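Local coordinates for protein thiamine diphosphokinase (Bacteroides thetaiotaomicron, PDB 2OMK) that probably transfers pyrophosphate from ATP to thiamine, making thiamine diphosphate, at residues 107-110 and 111-115; 86-89 and 90-94; 130-133 and 134-137. The protein carries 1 engineered substitution. All coordinates share one frame; numbering follows the deposited sequence. Where two conformers were deposited one is given.

Contact 1. Residues 107-110 and 111-115; sequences DQTK and AVHYL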
loop_
_atom_site.group_PDB
_atom_site.type_symbol
_atom_site.label_atom_id
_atom_site.label_comp_id
_atom_site.label_asym_id
_atom_site.label_seq_id
_atom_site.Cartn_x
_atom_site.Cartn_y
_atom_site.Cartn_z
ATOM N N ASP A 107 1.246 -16.772 -0.083
ATOM C CA ASP A 107 2.597 -17.333 -0.228
ATOM C C ASP A 107 3.616 -16.601 0.643
ATOM O O ASP A 107 4.568 -17.204 1.122
ATOM C CB ASP A 107 3.074 -17.298 -1.683
ATOM C CG ASP A 107 2.314 -18.256 -2.592
ATOM O OD1 ASP A 107 1.738 -19.263 -2.106
ATOM O OD2 ASP A 107 2.322 -18.002 -3.820
ATOM N N GLN A 108 3.443 -15.295 0.828
ATOM C CA GLN A 108 4.336 -14.559 1.733
ATOM C C GLN A 108 4.306 -15.181 3.140
ATOM O O GLN A 108 5.351 -15.434 3.746
ATOM C CB GLN A 108 3.969 -13.067 1.787
ATOM C CG GLN A 108 4.885 -12.264 2.700
ATOM C CD GLN A 108 4.371 -10.873 2.978
ATOM O OE1 GLN A 108 3.582 -10.659 3.909
ATOM N NE2 GLN A 108 4.830 -9.912 2.193
ATOM N N THR A 109 3.103 -15.458 3.630
ATOM C CA THR A 109 2.910 -16.075 4.941
ATOM C C THR A 109 3.502 -17.494 4.988
ATOM O O THR A 109 4.215 -17.846 5.932
ATOM C CB THR A 109 1.419 -16.065 5.311
ATOM O OG1 THR A 109 0.992 -14.702 5.450
ATOM C CG2 THR A 109 1.160 -16.806 6.618
ATOM N N LYS A 110 3.227 -18.290 3.956
ATOM C CA LYS A 110 3.830 -19.626 3.839
ATOM C C LYS A 110 5.357 -19.598 3.854
ATOM O O LYS A 110 5.992 -20.447 4.484
ATOM C CB LYS A 110 3.316 -20.337 2.593
ATOM C CG LYS A 110 1.825 -20.627 2.669
ATOM C CD LYS A 110 1.435 -21.822 1.836
ATOM C CE LYS A 110 0.939 -21.415 0.475
ATOM N NZ LYS A 110 0.155 -22.539 -0.100
ATOM N N ALA A 111 5.940 -18.620 3.160
ATOM C CA ALA A 111 7.394 -18.427 3.152
ATOM C C ALA A 111 7.935 -18.131 4.547
ATOM O O ALA A 111 8.960 -18.684 4.953
ATOM C CB ALA A 111 7.775 -17.303 2.204
ATOM N N VAL A 112 7.255 -17.251 5.280
ATOM C CA VAL A 112 7.670 -16.926 6.654
ATOM C C VAL A 112 7.593 -18.166 7.539
ATOM O O VAL A 112 8.530 -18.471 8.289
ATOM C CB VAL A 112 6.835 -15.762 7.250
ATOM C CG1 VAL A 112 7.166 -15.540 8.738
ATOM C CG2 VAL A 112 7.103 -14.477 6.468
ATOM N N HIS A 113 6.491 -18.897 7.419
ATOM C CA HIS A 113 6.278 -20.100 8.219
ATOM C C HIS A 113 7.312 -21.188 7.898
ATOM O O HIS A 113 7.835 -21.839 8.806
ATOM C CB HIS A 113 4.844 -20.602 8.028
ATOM C CG HIS A 113 3.811 -19.703 8.628
ATOM N ND1 HIS A 113 2.464 -19.997 8.604
ATOM C CD2 HIS A 113 3.927 -18.523 9.285
ATOM C CE1 HIS A 113 1.796 -19.038 9.219
ATOM N NE2 HIS A 113 2.658 -18.130 9.639
ATOM N N TYR A 114 7.625 -21.359 6.615
ATOM C CA TYR A 114 8.696 -22.275 6.202
ATOM C C TYR A 114 10.035 -21.918 6.861
ATOM O O TYR A 114 10.724 -22.785 7.408
ATOM C CB TYR A 114 8.848 -22.316 4.675
ATOM C CG TYR A 114 10.136 -22.989 4.240
ATOM C CD1 TYR A 114 10.245 -24.378 4.223
ATOM C CD2 TYR A 114 11.254 -22.235 3.882
ATOM C CE1 TYR A 114 11.430 -25.003 3.840
ATOM C CE2 TYR A 114 12.440 -22.848 3.505
ATOM C CZ TYR A 114 12.516 -24.233 3.479
ATOM O OH TYR A 114 13.695 -24.847 3.104
ATOM N N LEU A 115 10.404 -20.645 6.801
ATOM C CA LEU A 115 11.661 -20.189 7.382
ATOM C C LEU A 115 11.681 -20.365 8.904
ATOM O O LEU A 115 12.681 -20.815 9.477
ATOM C CB LEU A 115 11.953 -18.740 6.968
ATOM C CG LEU A 115 12.318 -18.598 5.482
ATOM C CD1 LEU A 115 12.327 -17.140 5.023
ATOM C CD2 LEU A 115 13.659 -19.246 5.181
#
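His113 folds back over the turn before it and rests against Thr109, the two side chains running side by side in the same direction. With CG beside its own backbone N (chi1 -69°), the imidazole is carried toward the start of the helix. Its CB lies 3.5 Å from Thr109 O, and CG comes nearer still, 3.3 Å from Thr109 O, so that this carbonyl oxygen sits over one ring face, displaced toward the rim. Farther out the methyl takes over: Thr109 CG2 is 3.5 Å from His113 CE1 and 3.8 Å from the centroid of the His113 ring, 26° off the normal, which meets the geometry of a CH-pi contact. At the tip, His113 NE2 lies 3.6 Å from Thr109 CG2. Thr109 OG1 points another way and hydrogen-bonds Tyr146 OH of helix 133-148. Thr109 O also accepts His113 N at 2.9 Å with an N-H...O angle of 164°. The same i to i+4 spacing recurs in Ala111 N to Asp107 O, 2.8 Å, and in Tyr114 N to Lys110 O. Ala111 and Val112 pack on Ile36 of strand 34-37, as expected for an alpha-helix lying against the sheet of an alpha/beta domain.

Contact 2. Residues 86-89 and 90-94; sequences LPEY and KKRFS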
loop_
_atom_site.group_PDB
_atom_site.type_symbol
_atom_site.label_atom_id
_atom_site.label_comp_id
_atom_site.label_asym_id
_atom_site.label_seq_id
_atom_site.Cartn_x
_atom_site.Cartn_y
_atom_site.Cartn_z
ATOM N N LEU A 86 7.119 -20.438 -15.533
ATOM C CA LEU A 86 7.338 -20.808 -16.926
ATOM C C LEU A 86 7.682 -22.295 -16.945
ATOM O O LEU A 86 8.415 -22.767 -16.073
ATOM C CB LEU A 86 8.462 -19.977 -17.556
ATOM C CG LEU A 86 8.227 -18.472 -17.776
ATOM C CD1 LEU A 86 9.394 -17.855 -18.540
ATOM C CD2 LEU A 86 6.913 -18.185 -18.507
ATOM N N PRO A 87 7.113 -23.049 -17.906
ATOM C CA PRO A 87 7.314 -24.504 -17.976
ATOM C C PRO A 87 8.764 -24.966 -17.794
ATOM O O PRO A 87 9.018 -25.886 -17.010
ATOM C CB PRO A 87 6.772 -24.857 -19.365
ATOM C CG PRO A 87 5.658 -23.857 -19.553
ATOM C CD PRO A 87 6.199 -22.577 -18.966
ATOM N N GLU A 88 9.704 -24.341 -18.501
ATOM C CA GLU A 88 11.122 -24.699 -18.385
ATOM C C GLU A 88 11.657 -24.459 -16.968
ATOM O O GLU A 88 12.498 -25.223 -16.480
ATOM C CB GLU A 88 11.961 -23.951 -19.431
ATOM C CG GLU A 88 13.481 -24.093 -19.292
ATOM C CD GLU A 88 14.041 -25.422 -19.794
ATOM O OE1 GLU A 88 13.269 -26.369 -20.058
ATOM O OE2 GLU A 88 15.280 -25.515 -19.917
ATOM N N TYR A 89 11.160 -23.411 -16.312
ATOM C CA TYR A 89 11.588 -23.092 -14.946
ATOM C C TYR A 89 11.056 -24.096 -13.936
ATOM O O TYR A 89 11.775 -24.494 -13.018
ATOM C CB TYR A 89 11.176 -21.668 -14.560
ATOM C CG TYR A 89 11.865 -20.585 -15.368
ATOM C CD1 TYR A 89 12.981 -20.875 -16.160
ATOM C CD2 TYR A 89 11.428 -19.259 -15.307
ATOM C CE1 TYR A 89 13.624 -19.884 -16.891
ATOM C CE2 TYR A 89 12.071 -18.259 -16.033
ATOM C CZ TYR A 89 13.167 -18.582 -16.823
ATOM O OH TYR A 89 13.814 -17.610 -17.548
ATOM N N LYS A 90 9.798 -24.495 -14.114
ATOM C CA LYS A 90 9.189 -25.544 -13.296
ATOM C C LYS A 90 9.991 -26.835 -13.415
ATOM O O LYS A 90 10.244 -27.511 -12.420
ATOM C CB LYS A 90 7.736 -25.794 -13.718
ATOM C CG LYS A 90 7.002 -26.759 -12.810
ATOM C CD LYS A 90 5.655 -27.158 -13.376
ATOM C CE LYS A 90 4.958 -28.144 -12.452
ATOM N NZ LYS A 90 3.578 -28.467 -12.916
ATOM N N LYS A 91 10.397 -27.153 -14.638
ATOM C CA LYS A 91 11.207 -28.342 -14.898
ATOM C C LYS A 91 12.598 -28.235 -14.263
ATOM O O LYS A 91 13.080 -29.184 -13.641
ATOM C CB LYS A 91 11.325 -28.585 -16.405
ATOM C CG LYS A 91 11.922 -29.943 -16.737
ATOM C CD LYS A 91 12.099 -30.141 -18.226
ATOM C CE LYS A 91 12.834 -31.446 -18.481
ATOM N NZ LYS A 91 13.208 -31.602 -19.917
ATOM N N ARG A 92 13.231 -27.074 -14.410
ATOM C CA ARG A 92 14.537 -26.820 -13.800
ATOM C C ARG A 92 14.516 -26.871 -12.268
ATOM O O ARG A 92 15.509 -27.258 -11.648
ATOM C CB ARG A 92 15.095 -25.470 -14.266
ATOM C CG ARG A 92 15.783 -25.495 -15.629
ATOM C CD ARG A 92 16.158 -24.094 -16.112
ATOM N NE ARG A 92 17.085 -23.414 -15.214
ATOM C CZ ARG A 92 17.425 -22.129 -15.305
ATOM N NH1 ARG A 92 16.911 -21.362 -16.262
ATOM N NH2 ARG A 92 18.274 -21.607 -14.427
ATOM N N PHE A 93 13.391 -26.490 -11.662
ATOM C CA PHE A 93 13.343 -26.308 -10.204
ATOM C C PHE A 93 12.240 -27.086 -9.473
ATOM O O PHE A 93 11.863 -26.736 -8.348
ATOM C CB PHE A 93 13.272 -24.807 -9.864
ATOM C CG PHE A 93 14.508 -24.048 -10.241
ATOM C CD1 PHE A 93 14.528 -23.251 -11.376
ATOM C CD2 PHE A 93 15.657 -24.138 -9.464
ATOM C CE1 PHE A 93 15.681 -22.549 -11.732
ATOM C CE2 PHE A 93 16.809 -23.443 -9.807
ATOM C CZ PHE A 93 16.820 -22.642 -10.947
ATOM N N SER A 94 11.750 -28.163 -10.087
ATOM C CA SER A 94 10.609 -28.895 -9.531
ATOM C C SER A 94 10.850 -29.376 -8.105
ATOM O O SER A 94 9.921 -29.395 -7.291
ATOM C CB SER A 94 10.232 -30.082 -10.425
ATOM O OG SER A 94 11.255 -31.061 -10.409
HETATM O O HOH W 1 13.439 -29.118 -21.176
#
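Tyr89 and Arg92 form the closer side-chain pairing of this short helix, lying side by side and pointing the same way. The nearest approach is Arg92 NH1 to Tyr89 CE1, 3.7 Å, with ring and guanidinium planes 88° apart, so the two groups do not stack. A bend at chi3 (61°) turns the end of the arginine toward the tyrosine ring. Both residues also touch Ile69 of helix 65-70, which places this flank against the neighbouring helix. Beneath them the backbone is compact: Lys90 N donates to Leu86 O at 3.0 Å, and Arg92 N to Glu88 O at 2.9 Å. Phe93 N reaches Tyr89 O less directly, at an N-H...O angle of 130°, while Tyr89 O also lies at the edge of the Phe93 ring, 3.4 Å from Phe93 CD1. The loose side belongs to Glu88 and Lys91. Glu88 was modelled in two conformers, consistent with a loosely held carboxylate. In the one given, Glu88 OE1 and Lys91 NZ stand 5.2 Å apart, and a water provisionally bridges them, donating to Glu88 OE1 at 3.0 Å and accepting from Lys91 NZ at 2.8 Å. Toward Arg92 the carboxylate comes no nearer than CD, 4.2 Å from Glu88 OE2. In this conformer Glu88 and Lys91 thus meet through a water rather than as a direct ion pair, and their charges probably add little beyond the backbone bonds.

Contact 3. Residues 130-133 and 134-137; sequences GKRE and DHTL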
loop_
_atom_site.group_PDB
_atom_site.type_symbol
_atom_site.label_atom_id
_atom_site.label_comp_id
_atom_site.label_asym_id
_atom_site.label_seq_id
_atom_site.Cartn_x
_atom_site.Cartn_y
_atom_site.Cartn_z
ATOM N N GLY A 130 3.388 -2.942 -4.978
ATOM C CA GLY A 130 3.478 -2.321 -6.303
ATOM C C GLY A 130 2.629 -2.902 -7.423
ATOM O O GLY A 130 2.628 -2.370 -8.539
ATOM N N LYS A 131 1.926 -3.997 -7.152
ATOM C CA LYS A 131 0.949 -4.519 -8.097
ATOM C C LYS A 131 -0.450 -4.300 -7.508
ATOM O O LYS A 131 -0.739 -3.197 -7.031
ATOM C CB LYS A 131 1.248 -5.983 -8.458
ATOM C CG LYS A 131 2.509 -6.139 -9.321
ATOM C CD LYS A 131 2.793 -7.595 -9.685
ATOM C CE LYS A 131 3.866 -7.683 -10.754
ATOM N NZ LYS A 131 4.071 -9.084 -11.210
ATOM N N ARG A 132 -1.314 -5.314 -7.528
ATOM C CA ARG A 132 -2.666 -5.183 -6.964
ATOM C C ARG A 132 -2.627 -4.597 -5.557
ATOM O O ARG A 132 -1.928 -5.119 -4.694
ATOM C CB ARG A 132 -3.355 -6.547 -6.915
ATOM C CG ARG A 132 -4.091 -6.885 -8.175
ATOM C CD ARG A 132 -4.686 -8.258 -8.075
ATOM N NE ARG A 132 -5.690 -8.374 -7.017
ATOM C CZ ARG A 132 -6.436 -9.460 -6.846
ATOM N NH1 ARG A 132 -6.272 -10.496 -7.661
ATOM N NH2 ARG A 132 -7.329 -9.516 -5.869
ATOM N N GLU A 133 -3.383 -3.524 -5.321
ATOM C CA GLU A 133 -3.285 -2.815 -4.036
ATOM C C GLU A 133 -3.841 -3.611 -2.857
ATOM O O GLU A 133 -3.383 -3.444 -1.728
ATOM C CB GLU A 133 -3.916 -1.423 -4.112
ATOM C CG GLU A 133 -3.112 -0.414 -4.954
ATOM C CD GLU A 133 -3.294 -0.567 -6.466
ATOM O OE1 GLU A 133 -4.168 -1.354 -6.929
ATOM O OE2 GLU A 133 -2.549 0.123 -7.195
ATOM N N ASP A 134 -4.806 -4.489 -3.115
ATOM C CA ASP A 134 -5.283 -5.369 -2.047
ATOM C C ASP A 134 -4.198 -6.360 -1.576
ATOM O O ASP A 134 -4.099 -6.635 -0.382
ATOM C CB ASP A 134 -6.627 -6.035 -2.381
ATOM C CG ASP A 134 -6.590 -6.889 -3.637
ATOM O OD1 ASP A 134 -5.619 -6.818 -4.431
ATOM O OD2 ASP A 134 -7.572 -7.645 -3.829
ATOM N N HIS A 135 -3.367 -6.848 -2.504
ATOM C CA HIS A 135 -2.185 -7.635 -2.138
ATOM C C HIS A 135 -1.183 -6.787 -1.344
ATOM O O HIS A 135 -0.637 -7.254 -0.347
ATOM C CB HIS A 135 -1.487 -8.232 -3.362
ATOM C CG HIS A 135 -2.257 -9.323 -4.041
ATOM N ND1 HIS A 135 -2.112 -9.608 -5.382
ATOM C CD2 HIS A 135 -3.178 -10.195 -3.572
ATOM C CE1 HIS A 135 -2.915 -10.605 -5.710
ATOM N NE2 HIS A 135 -3.566 -10.987 -4.627
ATOM N N THR A 136 -0.950 -5.549 -1.785
ATOM C CA THR A 136 -0.053 -4.630 -1.069
ATOM C C THR A 136 -0.522 -4.433 0.388
ATOM O O THR A 136 0.265 -4.595 1.331
ATOM C CB THR A 136 0.063 -3.262 -1.805
ATOM O OG1 THR A 136 0.821 -3.436 -3.002
ATOM C CG2 THR A 136 0.768 -2.216 -0.954
ATOM N N LEU A 137 -1.803 -4.110 0.555
ATOM C CA LEU A 137 -2.373 -3.856 1.879
ATOM C C LEU A 137 -2.293 -5.093 2.770
ATOM O O LEU A 137 -1.837 -5.016 3.919
ATOM C CB LEU A 137 -3.821 -3.341 1.762
ATOM C CG LEU A 137 -3.964 -1.947 1.130
ATOM C CD1 LEU A 137 -5.413 -1.559 0.935
ATOM C CD2 LEU A 137 -3.222 -0.889 1.941
HETATM O O HOH W 2 0.848 -1.218 -4.388
HETATM O O HOH W 3 0.892 -5.279 -4.809
HETATM O O HOH W 4 -0.914 -8.494 -7.950
#
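The guanidinium of Arg132 lies flat on the imidazole of His135, centres 4.3 Å apart and planes 28° from parallel. His135 CE1 stands over one guanidinium face near the rim, and Arg132 NE over one face of the imidazole, toward its rim; Asp134 OD2 meets the guanidinium edge in plane. A water at the imidazole edge joins His135 ND1 to Arg132 N. The carboxylate is gripped side-on by two nitrogens: Arg132 NH2 donates to Asp134 OD2 at 2.8 Å, and Arg132 NE to Asp134 OD1 at 3.0 Å, each oxygen using its syn lone pair; OD1 lies 20° out of the guanidinium plane. Asp134 CG sits between its backbone N and carbonyl carbon (chi1 59°), bringing the carboxylate back toward Arg132. A leucine in place of Arg132 would probably leave the Asp134 carboxylate without its cationic mate and His135 without its stacking partner. Asp134 OD2 also hydrogen-bonds Ser180 OG of the second subunit. Arg132 O, at the N-cap, accepts Thr136 N at 3.1 Å, and a water bridges it to Lys131 N and Thr136 OG1. The site lies where the loop after strand 122-126 enters helix 133-148, whose first turns face the second subunit; Leu137 packs on its counterpart there.

From the N terminus the three contacts come in series, none enclosing or crossing another; each is local, along a helix or across its first turn, and closes no long loop. Contact 2 comes first, on the helix of the beta-alpha-beta unit between strands 77-79 and 97-98, at the outer end of the subunit. Contact 1 follows on helix 107-117, which covers strands 34-37 and 77-79; the centres of these two are 21 Å apart. Contact 3, past strand 122-126, starts helix 133-148 and faces the second subunit. Its nearest atoms are about 7 Å from contact 1, and helix 133-148 itself packs beside helix 107-117 through Leu142 and Tyr146.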